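Local coordinates for mannan endo-1,4-beta-mannosidase (Bacillus subtilis, PDB 3CBW), which hydrolyses internal beta-1,4-mannosidic linkages in mannan, galactomannan and glucomannan, and so takes part in the degradation of glucomannan, at residues A[39-44]-A[299-304]; A[81-86]-A[119-124]; A[112-117]-A[180-185]; A[292-297]-A[325-330]. The protein carries 3 engineered substitutions. All coordinates share one frame; numbering follows the deposited sequence.

How the contacts relate
Set side by side, the four contacts illustrate how chemistry follows position in a TIM barrel. Contacts 1 and 3 are buried and both reach the parallel sheet of the barrel: contact 1 joins two of its strands by backbone hydrogen bonds, contact 3 packs aromatic rings of a loop against the end of another strand. Contacts 2 and 4 lie at the surface and depend on polar or charged side chains, with two waters helping in contact 2. Contacts 1 and 4 touch at one side of the barrel, where strands 41-49 and 328-329 are neighbours; contacts 2 and 3 touch on the opposite side of the chain's centre, through Gly-123 and Asn-117.

Contact 1 of 4, residues A[39-44]-A[299-304]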
# COMPACT_ATOMS: atom_id res chain seq x y z
N ASN A 39 3.31 -13.44 -16.59
CA ASN A 39 2.83 -13.58 -15.20
C ASN A 39 3.78 -12.91 -14.22
O ASN A 39 4.27 -13.53 -13.27
CB ASN A 39 2.66 -15.06 -14.82
CG ASN A 39 1.32 -15.65 -15.27
OD1 ASN A 39 0.83 -16.60 -14.67
ND2 ASN A 39 0.74 -15.09 -16.32
N ARG A 40 4.04 -11.63 -14.45
CA ARG A 40 5.09 -10.92 -13.74
C ARG A 40 4.64 -9.62 -13.07
O ARG A 40 5.45 -8.94 -12.44
CB ARG A 40 6.29 -10.67 -14.65
CG ARG A 40 5.96 -10.02 -15.97
CD ARG A 40 7.21 -9.89 -16.81
NE ARG A 40 8.04 -8.77 -16.38
CZ ARG A 40 9.17 -8.41 -16.96
NH1 ARG A 40 9.66 -9.12 -17.98
NH2 ARG A 40 9.82 -7.34 -16.54
N VAL A 41 3.35 -9.30 -13.20
CA VAL A 41 2.77 -8.12 -12.54
C VAL A 41 1.48 -8.55 -11.89
O VAL A 41 0.52 -8.91 -12.58
CB VAL A 41 2.48 -6.96 -13.53
CG1 VAL A 41 1.94 -5.75 -12.78
CG2 VAL A 41 3.71 -6.57 -14.31
N LEU A 42 1.43 -8.54 -10.55
CA LEU A 42 0.20 -8.88 -9.87
C LEU A 42 -0.86 -7.81 -10.08
O LEU A 42 -0.58 -6.62 -9.94
CB LEU A 42 0.42 -9.07 -8.37
CG LEU A 42 0.82 -10.46 -7.90
CD1 LEU A 42 2.19 -10.84 -8.42
CD2 LEU A 42 0.81 -10.53 -6.38
N SER A 43 -2.08 -8.22 -10.39
CA SER A 43 -3.21 -7.31 -10.37
C SER A 43 -3.63 -7.04 -8.93
O SER A 43 -3.32 -7.80 -8.01
CB SER A 43 -4.36 -7.90 -11.17
OG SER A 43 -4.72 -9.15 -10.61
N GLY A 44 -4.36 -5.95 -8.74
CA GLY A 44 -4.77 -5.55 -7.40
C GLY A 44 -5.92 -4.60 -7.47
O GLY A 44 -6.08 -3.84 -8.44
N PRO A 299 9.12 -1.81 -16.60
CA PRO A 299 9.09 -3.27 -16.58
C PRO A 299 9.37 -3.94 -15.23
O PRO A 299 8.96 -5.09 -15.02
CB PRO A 299 10.16 -3.66 -17.62
CG PRO A 299 11.09 -2.50 -17.62
CD PRO A 299 10.20 -1.31 -17.47
N LYS A 300 10.04 -3.23 -14.31
CA LYS A 300 10.32 -3.79 -12.98
C LYS A 300 9.10 -3.79 -12.05
O LYS A 300 9.17 -4.32 -10.94
CB LYS A 300 11.49 -3.06 -12.32
CG LYS A 300 12.82 -3.29 -13.00
CD LYS A 300 13.91 -2.54 -12.26
CE LYS A 300 15.28 -2.91 -12.77
NZ LYS A 300 16.31 -2.23 -11.94
N THR A 301 7.99 -3.22 -12.50
CA THR A 301 6.74 -3.23 -11.72
C THR A 301 6.35 -4.66 -11.35
O THR A 301 6.24 -5.54 -12.21
CB THR A 301 5.59 -2.62 -12.53
OG1 THR A 301 5.91 -1.27 -12.86
CG2 THR A 301 4.30 -2.64 -11.74
N ILE A 302 6.14 -4.90 -10.05
CA ILE A 302 5.71 -6.22 -9.59
C ILE A 302 4.22 -6.33 -9.28
O ILE A 302 3.70 -7.44 -9.20
CB ILE A 302 6.54 -6.71 -8.37
CG1 ILE A 302 6.34 -5.83 -7.14
CG2 ILE A 302 8.02 -6.86 -8.77
CD1 ILE A 302 6.79 -6.49 -5.85
N TYR A 303 3.53 -5.20 -9.10
CA TYR A 303 2.08 -5.22 -8.91
C TYR A 303 1.50 -3.85 -9.17
O TYR A 303 2.22 -2.85 -9.17
CB TYR A 303 1.68 -5.74 -7.52
CG TYR A 303 1.75 -4.83 -6.30
CD1 TYR A 303 0.75 -3.89 -6.05
CD2 TYR A 303 2.71 -5.02 -5.32
CE1 TYR A 303 0.76 -3.11 -4.88
CE2 TYR A 303 2.73 -4.26 -4.15
CZ TYR A 303 1.75 -3.32 -3.94
OH TYR A 303 1.76 -2.58 -2.77
N PHE A 304 0.20 -3.82 -9.42
CA PHE A 304 -0.57 -2.58 -9.37
C PHE A 304 -1.78 -2.77 -8.47
O PHE A 304 -2.27 -3.90 -8.33
CB PHE A 304 -1.00 -2.11 -10.77
CG PHE A 304 -2.00 -3.02 -11.44
CD1 PHE A 304 -3.36 -2.89 -11.19
CD2 PHE A 304 -1.57 -3.99 -12.33
CE1 PHE A 304 -4.28 -3.73 -11.82
CE2 PHE A 304 -2.48 -4.84 -12.96
CZ PHE A 304 -3.83 -4.70 -12.71
O HOH W 1 7.48 -7.49 -13.88
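Two backbone hydrogen bonds stitch Leu-42 across to strand 301-306. Its N-H points at Ile-302 O over 2.9 Å, approaching from above the carbonyl plane, while Leu-42 O receives Phe-304 N at 3.0 Å, almost along the C=O axis. Leu-42 thus spans Tyr-303, the parallel-bridge pattern, and the CB atoms of Leu-42 and Tyr-303 meet at 3.7 Å. Next to this bridge, the Phe-304 ring, with CG in the crowded position between N and the carbonyl carbon (chi1 67°), turns back to the other strand. Ser-43 CA lies over its face in a CH-pi contact, 3.9 Å from the centroid, and Val-41 CG1 meets the edge at CD2. Arg-40, bent at chi3 (-78°), swings its guanidinium so that NH2 donates to Pro-299 O at 2.8 Å. A water held by NE in the guanidinium plane sits 2.9 Å from both Arg-40 O and Thr-301 O, within donating reach of each. Ser-43 OG bonds outside the pair, to Asn-330. The pairing closes the parallel sheet of the TIM barrel, first strand beside last; helix 21-32 covers Leu-42 and Ile-302, strand 271-278 flanks Thr-301 and Tyr-303, and strand 328-329 pairs with strand 41-49.

Contact 2 of 4, residues A[81-86]-A[119-124]; sequences WLETAN and AFQSGH
Thr-84 OG1 is the best-held polar atom, gripped by two bonds: it donates to Asn-86 O within its own loop at 2.7 Å and accepts from a water at 3.0 Å, while staying 3.5 Å from Ser-122 CB. Across the contact Ser-122 OG accepts Thr-84 N at 2.9 Å and 163°. Gln-121 OE1 is 2.8 Å from the same OG, although Thr-84 O also lies within reach of its proton. OG sits between the backbone N and the carbonyl carbon of Ser-122 (chi1 70°), on a residue whose CB faces the other loop. Gln-121 starts anti to its backbone N and bends at chi2 (-84°), which brings NE2 to Thr-84 O at 2.8 Å; Thr-84 O lies in the amide plane, and NE2 in the plane of that carbonyl. Farther along, Glu-83 crosses His-124 obliquely, carboxylate and imidazole planes at right angles, with OE2 3.0 Å from CE1. Phe-120 CD1 covers one ring face of His-124. Two waters fill in between the loops that follow strands 72-79 and 108-114: one joins Trp-81 O, Glu-83 OE2 and His-124 N, the other Leu-82 O, Thr-84 OG1 and Gly-123 N. His-124 spends its ND1 proton on Ser-122 O at 2.8 Å; the carboxylate could raise the imidazole's tendency to be charged, but no salt bridge forms, and the join rests chiefly on hydrogen bonds and water.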
# COMPACT_ATOMS: atom_id res chain seq x y z
N TRP A 81 -11.40 10.73 8.69
CA TRP A 81 -12.30 11.89 8.62
C TRP A 81 -13.32 11.92 9.76
O TRP A 81 -13.94 12.96 10.00
CB TRP A 81 -13.05 11.92 7.28
CG TRP A 81 -13.77 10.63 6.98
CD1 TRP A 81 -15.05 10.30 7.31
CD2 TRP A 81 -13.21 9.48 6.33
NE1 TRP A 81 -15.34 9.01 6.89
CE2 TRP A 81 -14.22 8.49 6.29
CE3 TRP A 81 -11.96 9.20 5.77
CZ2 TRP A 81 -14.01 7.24 5.70
CZ3 TRP A 81 -11.76 7.95 5.18
CH2 TRP A 81 -12.78 7.00 5.16
N LEU A 82 -13.52 10.80 10.45
CA LEU A 82 -14.57 10.72 11.46
C LEU A 82 -14.22 11.51 12.70
O LEU A 82 -13.09 11.45 13.19
CB LEU A 82 -14.85 9.26 11.85
CG LEU A 82 -15.43 8.32 10.79
CD1 LEU A 82 -15.44 6.90 11.34
CD2 LEU A 82 -16.84 8.73 10.40
N GLU A 83 -15.19 12.26 13.21
CA GLU A 83 -15.06 12.87 14.53
C GLU A 83 -15.65 11.89 15.53
O GLU A 83 -16.84 11.57 15.47
CB GLU A 83 -15.80 14.20 14.59
CG GLU A 83 -15.13 15.33 13.81
CD GLU A 83 -13.85 15.83 14.46
OE1 GLU A 83 -13.82 15.95 15.71
OE2 GLU A 83 -12.88 16.10 13.73
N THR A 84 -14.82 11.43 16.44
CA THR A 84 -15.18 10.32 17.31
C THR A 84 -14.84 10.66 18.76
O THR A 84 -14.04 11.56 19.02
CB THR A 84 -14.44 9.02 16.89
OG1 THR A 84 -13.04 9.27 16.85
CG2 THR A 84 -14.91 8.54 15.52
N ALA A 85 -15.45 9.92 19.69
CA ALA A 85 -15.23 10.14 21.13
C ALA A 85 -13.77 9.90 21.52
O ALA A 85 -13.17 10.67 22.27
CB ALA A 85 -16.17 9.26 21.96
N ASN A 86 -13.20 8.82 20.98
CA ASN A 86 -11.80 8.49 21.16
C ASN A 86 -11.19 8.39 19.77
O ASN A 86 -11.83 7.86 18.86
CB ASN A 86 -11.63 7.17 21.92
CG ASN A 86 -12.15 7.25 23.35
OD1 ASN A 86 -11.84 8.19 24.08
ND2 ASN A 86 -12.92 6.25 23.75
N ALA A 119 -2.75 15.39 16.25
CA ALA A 119 -2.63 16.78 16.73
C ALA A 119 -3.98 17.28 17.23
O ALA A 119 -4.05 18.32 17.91
CB ALA A 119 -2.08 17.69 15.64
N PHE A 120 -5.05 16.56 16.90
CA PHE A 120 -6.42 16.91 17.26
C PHE A 120 -7.05 15.81 18.10
O PHE A 120 -6.53 14.69 18.17
CB PHE A 120 -7.26 17.11 16.00
CG PHE A 120 -6.87 18.32 15.20
CD1 PHE A 120 -7.51 19.54 15.40
CD2 PHE A 120 -5.86 18.24 14.24
CE1 PHE A 120 -7.16 20.66 14.66
CE2 PHE A 120 -5.49 19.35 13.50
CZ PHE A 120 -6.14 20.57 13.70
N GLN A 121 -8.17 16.12 18.73
CA GLN A 121 -8.88 15.15 19.55
C GLN A 121 -9.28 13.91 18.73
O GLN A 121 -9.22 12.78 19.22
CB GLN A 121 -10.10 15.81 20.19
CG GLN A 121 -10.95 14.88 21.05
CD GLN A 121 -11.95 14.06 20.25
OE1 GLN A 121 -12.43 14.50 19.20
NE2 GLN A 121 -12.26 12.86 20.73
N SER A 122 -9.73 14.14 17.50
CA SER A 122 -10.03 13.06 16.56
C SER A 122 -10.14 13.65 15.16
O SER A 122 -10.03 14.86 14.98
CB SER A 122 -11.32 12.33 16.95
OG SER A 122 -12.45 13.15 16.74
N GLY A 123 -10.32 12.76 14.18
CA GLY A 123 -10.53 13.17 12.79
C GLY A 123 -9.41 14.02 12.24
O GLY A 123 -8.23 13.81 12.55
N HIS A 124 -9.77 14.96 11.38
CA HIS A 124 -8.83 15.95 10.84
C HIS A 124 -7.68 15.36 10.02
O HIS A 124 -6.60 15.95 9.96
CB HIS A 124 -8.27 16.83 11.96
CG HIS A 124 -9.29 17.72 12.60
ND1 HIS A 124 -10.11 17.29 13.62
CD2 HIS A 124 -9.63 19.01 12.36
CE1 HIS A 124 -10.90 18.29 13.99
NE2 HIS A 124 -10.63 19.33 13.24
O HOH W 2 -12.55 15.23 10.69
O HOH W 3 -11.22 9.91 14.58

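Contact 3 of 4, residues A[112-117]-A[180-185]; sequences SLHLAN and EWFWWG
Three consecutive aromatic residues, Phe-182, Trp-183 and Trp-184, turn their rings toward the chain that leaves strand 108-114, and each meets it differently. Phe-182 presents its edge to the face of the His-114 imidazole, with planes at 89° and centroids 5.2 Å apart; the T-shaped pair is offset, and CE1 comes to 3.7 Å from His-114 CD2. The Trp-183 indole, its CG in the crowded position between the backbone N and the carbonyl carbon (chi1 64°), turns its N-H edge to the backbone. NE1 donates to Leu-115 O at 2.9 Å, the acceptor lying in the indole plane while the donor sits well above the carbonyl plane, and the bond is bent to 144°. Asn-117 covers one face of that indole, its CA 3.7 Å from the centroid of the five-membered ring. Its amide lies nearly parallel to the ring, held there by OD1 accepting Ala-119 N and ND2 donating to His-124 O. Trp-184 pushes its six-membered ring into the strand end, CH2 reaching Leu-113 O at 3.6 Å and CZ3 meeting Leu-115 CB at 4.0 Å. Its NE1 binds the carbonyl of His-175, next to the probable proton donor Glu-176. A type I turn from Phe-182 to Gly-185 brings the three rings together, Trp-184 packed against both of the others, while Asp-76 fixes His-114 through ND1. By similarity His-114 and Trp-181 bind substrate, so this aromatic packing belongs to the active-site end of a family 26 glycosidase TIM barrel.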
# COMPACT_ATOMS: atom_id res chain seq x y z
N SER A 112 -3.71 -0.30 4.00
CA SER A 112 -3.29 1.10 4.14
C SER A 112 -4.05 1.74 5.29
O SER A 112 -4.94 1.12 5.87
CB SER A 112 -3.53 1.89 2.84
OG SER A 112 -4.91 1.91 2.49
N LEU A 113 -3.68 2.98 5.62
CA LEU A 113 -4.24 3.67 6.78
C LEU A 113 -4.48 5.14 6.52
O LEU A 113 -3.53 5.93 6.47
CB LEU A 113 -3.30 3.56 7.98
CG LEU A 113 -2.89 2.16 8.45
CD1 LEU A 113 -1.68 2.20 9.36
CD2 LEU A 113 -4.06 1.47 9.14
N HIS A 114 -5.74 5.54 6.41
CA HIS A 114 -6.07 6.98 6.37
C HIS A 114 -6.19 7.51 7.80
O HIS A 114 -7.28 7.85 8.27
CB HIS A 114 -7.33 7.23 5.56
CG HIS A 114 -7.08 7.19 4.08
ND1 HIS A 114 -6.63 6.06 3.43
CD2 HIS A 114 -7.19 8.15 3.13
CE1 HIS A 114 -6.49 6.32 2.14
NE2 HIS A 114 -6.83 7.58 1.93
N LEU A 115 -5.05 7.59 8.49
CA LEU A 115 -5.02 7.86 9.92
C LEU A 115 -5.63 9.20 10.28
O LEU A 115 -5.31 10.22 9.66
CB LEU A 115 -3.59 7.86 10.44
CG LEU A 115 -2.81 6.55 10.44
CD1 LEU A 115 -1.37 6.84 10.89
CD2 LEU A 115 -3.48 5.54 11.37
N ALA A 116 -6.47 9.19 11.31
CA ALA A 116 -6.87 10.44 11.97
C ALA A 116 -5.62 11.15 12.48
O ALA A 116 -4.56 10.54 12.66
CB ALA A 116 -7.84 10.14 13.10
N ASN A 117 -5.77 12.45 12.72
CA ASN A 117 -4.67 13.35 13.01
C ASN A 117 -4.52 13.53 14.52
O ASN A 117 -5.35 14.20 15.14
CB ASN A 117 -4.98 14.68 12.35
CG ASN A 117 -3.87 15.69 12.47
OD1 ASN A 117 -2.97 15.58 13.29
ND2 ASN A 117 -3.96 16.73 11.62
N GLU A 180 0.59 17.18 -0.10
CA GLU A 180 0.34 18.22 0.88
C GLU A 180 -1.05 18.09 1.50
O GLU A 180 -1.51 19.00 2.18
CB GLU A 180 0.58 19.62 0.26
CG GLU A 180 -0.44 20.07 -0.79
CD GLU A 180 -0.21 19.52 -2.20
OE1 GLU A 180 0.76 18.77 -2.45
OE2 GLU A 180 -1.03 19.84 -3.08
N TRP A 181 -1.70 16.95 1.28
CA TRP A 181 -3.06 16.74 1.77
C TRP A 181 -3.13 16.02 3.13
O TRP A 181 -3.83 16.50 4.03
CB TRP A 181 -3.93 16.07 0.69
CG TRP A 181 -3.28 14.95 -0.06
CD1 TRP A 181 -3.35 13.62 0.24
CD2 TRP A 181 -2.48 15.06 -1.24
NE1 TRP A 181 -2.63 12.89 -0.68
CE2 TRP A 181 -2.09 13.74 -1.60
CE3 TRP A 181 -2.05 16.13 -2.05
CZ2 TRP A 181 -1.30 13.47 -2.71
CZ3 TRP A 181 -1.26 15.86 -3.15
CH2 TRP A 181 -0.89 14.53 -3.47
N PHE A 182 -2.40 14.92 3.31
CA PHE A 182 -2.44 14.20 4.60
C PHE A 182 -1.60 14.90 5.66
O PHE A 182 -0.58 15.51 5.37
CB PHE A 182 -1.95 12.77 4.43
CG PHE A 182 -2.78 11.93 3.50
CD1 PHE A 182 -4.17 11.85 3.65
CD2 PHE A 182 -2.18 11.17 2.51
CE1 PHE A 182 -4.94 11.04 2.80
CE2 PHE A 182 -2.93 10.36 1.67
CZ PHE A 182 -4.31 10.29 1.82
N TRP A 183 -2.02 14.77 6.92
CA TRP A 183 -1.34 15.47 8.00
C TRP A 183 0.14 15.09 8.15
O TRP A 183 0.94 15.89 8.62
CB TRP A 183 -2.08 15.28 9.33
CG TRP A 183 -2.15 13.86 9.84
CD1 TRP A 183 -3.18 12.98 9.68
CD2 TRP A 183 -1.16 13.17 10.63
NE1 TRP A 183 -2.90 11.78 10.30
CE2 TRP A 183 -1.67 11.87 10.90
CE3 TRP A 183 0.11 13.51 11.13
CZ2 TRP A 183 -0.95 10.92 11.62
CZ3 TRP A 183 0.82 12.55 11.86
CH2 TRP A 183 0.28 11.28 12.10
N TRP A 184 0.49 13.87 7.74
CA TRP A 184 1.86 13.38 7.92
C TRP A 184 2.82 13.82 6.80
O TRP A 184 4.02 13.55 6.87
CB TRP A 184 1.87 11.86 8.05
CG TRP A 184 1.27 11.13 6.86
CD1 TRP A 184 1.88 10.83 5.67
CD2 TRP A 184 -0.06 10.58 6.79
NE1 TRP A 184 1.01 10.14 4.86
CE2 TRP A 184 -0.18 9.97 5.52
CE3 TRP A 184 -1.16 10.58 7.66
CZ2 TRP A 184 -1.36 9.33 5.11
CZ3 TRP A 184 -2.33 9.96 7.25
CH2 TRP A 184 -2.42 9.35 5.98
N GLY A 185 2.29 14.49 5.78
CA GLY A 185 3.08 14.85 4.59
C GLY A 185 3.62 16.28 4.62
O GLY A 185 3.76 16.90 5.68

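Contact 4 of 4, residues A[292-297]-A[325-330]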
# COMPACT_ATOMS: atom_id res chain seq x y z
N ASN A 292 0.30 -1.63 -21.10
CA ASN A 292 1.27 -1.42 -22.16
C ASN A 292 2.42 -0.53 -21.71
O ASN A 292 3.58 -0.80 -22.01
CB ASN A 292 0.61 -0.83 -23.40
CG ASN A 292 1.60 -0.68 -24.54
OD1 ASN A 292 2.12 0.40 -24.79
ND2 ASN A 292 1.91 -1.80 -25.19
N ALA A 293 2.10 0.55 -20.99
CA ALA A 293 3.12 1.44 -20.43
C ALA A 293 4.04 0.70 -19.46
O ALA A 293 5.25 0.92 -19.44
CB ALA A 293 2.49 2.65 -19.77
N ILE A 294 3.47 -0.20 -18.65
CA ILE A 294 4.32 -1.02 -17.79
C ILE A 294 5.34 -1.81 -18.61
O ILE A 294 6.53 -1.80 -18.29
CB ILE A 294 3.48 -1.94 -16.87
CG1 ILE A 294 2.84 -1.12 -15.75
CG2 ILE A 294 4.34 -3.03 -16.28
CD1 ILE A 294 1.74 -1.84 -14.99
N LYS A 295 4.87 -2.45 -19.67
CA LYS A 295 5.76 -3.26 -20.49
C LYS A 295 6.86 -2.41 -21.14
O LYS A 295 8.02 -2.83 -21.22
CB LYS A 295 4.98 -3.98 -21.58
CG LYS A 295 4.02 -5.00 -21.07
CD LYS A 295 3.47 -5.75 -22.24
CE LYS A 295 2.36 -6.64 -21.80
NZ LYS A 295 2.14 -7.77 -22.74
N GLN A 296 6.50 -1.22 -21.61
CA GLN A 296 7.45 -0.37 -22.34
C GLN A 296 8.32 0.51 -21.46
O GLN A 296 9.47 0.80 -21.80
CB GLN A 296 6.70 0.53 -23.32
CG GLN A 296 5.97 -0.20 -24.44
CD GLN A 296 5.82 0.66 -25.67
OE1 GLN A 296 6.82 1.12 -26.24
NE2 GLN A 296 4.59 0.91 -26.08
N LYS A 297 7.76 0.99 -20.35
CA LYS A 297 8.34 2.08 -19.54
C LYS A 297 8.70 1.65 -18.12
O LYS A 297 9.62 2.19 -17.52
CB LYS A 297 7.37 3.27 -19.42
CG LYS A 297 6.73 3.80 -20.72
CD LYS A 297 7.74 4.39 -21.70
CE LYS A 297 8.36 5.68 -21.20
NZ LYS A 297 9.33 6.17 -22.22
N ASP A 325 -3.82 -9.75 -20.09
CA ASP A 325 -2.48 -9.56 -20.63
C ASP A 325 -1.58 -10.68 -20.13
O ASP A 325 -1.70 -11.12 -18.99
CB ASP A 325 -1.92 -8.21 -20.20
CG ASP A 325 -0.69 -7.83 -21.01
OD1 ASP A 325 0.40 -8.34 -20.69
OD2 ASP A 325 -0.83 -7.07 -22.00
N SER A 326 -0.67 -11.15 -20.98
CA SER A 326 0.24 -12.24 -20.59
C SER A 326 1.08 -11.87 -19.36
O SER A 326 1.50 -12.75 -18.62
CB SER A 326 1.14 -12.65 -21.75
OG SER A 326 1.98 -11.59 -22.11
N TRP A 327 1.33 -10.59 -19.15
CA TRP A 327 2.10 -10.15 -17.98
C TRP A 327 1.34 -10.18 -16.67
O TRP A 327 1.97 -10.23 -15.61
CB TRP A 327 2.62 -8.74 -18.20
CG TRP A 327 3.85 -8.65 -19.07
CD1 TRP A 327 4.11 -9.35 -20.21
CD2 TRP A 327 4.96 -7.79 -18.85
NE1 TRP A 327 5.34 -8.97 -20.71
CE2 TRP A 327 5.88 -8.01 -19.90
CE3 TRP A 327 5.28 -6.84 -17.87
CZ2 TRP A 327 7.10 -7.33 -19.99
CZ3 TRP A 327 6.49 -6.16 -17.96
CH2 TRP A 327 7.38 -6.40 -19.02
N THR A 328 0.02 -10.14 -16.72
CA THR A 328 -0.77 -9.95 -15.51
C THR A 328 -0.98 -11.27 -14.76
O THR A 328 -1.42 -12.26 -15.33
CB THR A 328 -2.10 -9.28 -15.85
OG1 THR A 328 -1.83 -8.08 -16.57
CG2 THR A 328 -2.89 -8.94 -14.60
N LEU A 329 -0.66 -11.25 -13.47
CA LEU A 329 -0.83 -12.40 -12.60
C LEU A 329 -2.01 -12.14 -11.68
O LEU A 329 -2.02 -11.16 -10.92
CB LEU A 329 0.47 -12.61 -11.82
CG LEU A 329 0.64 -13.90 -11.02
CD1 LEU A 329 2.12 -14.17 -10.76
CD2 LEU A 329 -0.15 -13.87 -9.71
N ASN A 330 -3.01 -13.02 -11.74
CA ASN A 330 -4.26 -12.84 -11.02
C ASN A 330 -4.41 -13.80 -9.85
O ASN A 330 -3.56 -14.68 -9.64
CB ASN A 330 -5.42 -12.95 -12.01
CG ASN A 330 -5.36 -11.88 -13.07
OD1 ASN A 330 -5.12 -10.72 -12.76
ND2 ASN A 330 -5.55 -12.26 -14.32
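Helix 287-297 lies with its last turns alongside a type I turn, Asp-325 to Thr-328, that leads into the short strand 328-329. The contact thus joins a helix of the TIM barrel's outer layer to the turn before a short strand paired with strand 41-49, away from the annotated sites; an Asx turn of Asp-325 onto the backbone N of Trp-327 opens the second segment. Lys-295 carries nearly all of the contact. Its chain runs extended beyond CG across one face of the Trp-327 indole: CG stands over the six-membered ring, 3.7 Å from its centroid and only 12° off the normal, a close CH-pi contact. NZ stands off-centre near the five-membered ring, 4.1 Å from that centroid in a cation-pi contact, and at the same time meets Asp-325 tip to tip in a salt bridge whose individual hydrogen bonds are weak. Asp-325 CG is anti to its backbone N (chi1 -166°), which swings the carboxylate to the lysine. The ammonium is therefore shared between a negative group and a pi face, which would be expected to favour its charged state. Arg-40 makes a cation-pi contact on the opposite face of the same indole. Beside the lysine, Ile-294 slides past the indole in the opposite direction, its CG2 4.2 Å from Trp-327 CZ3.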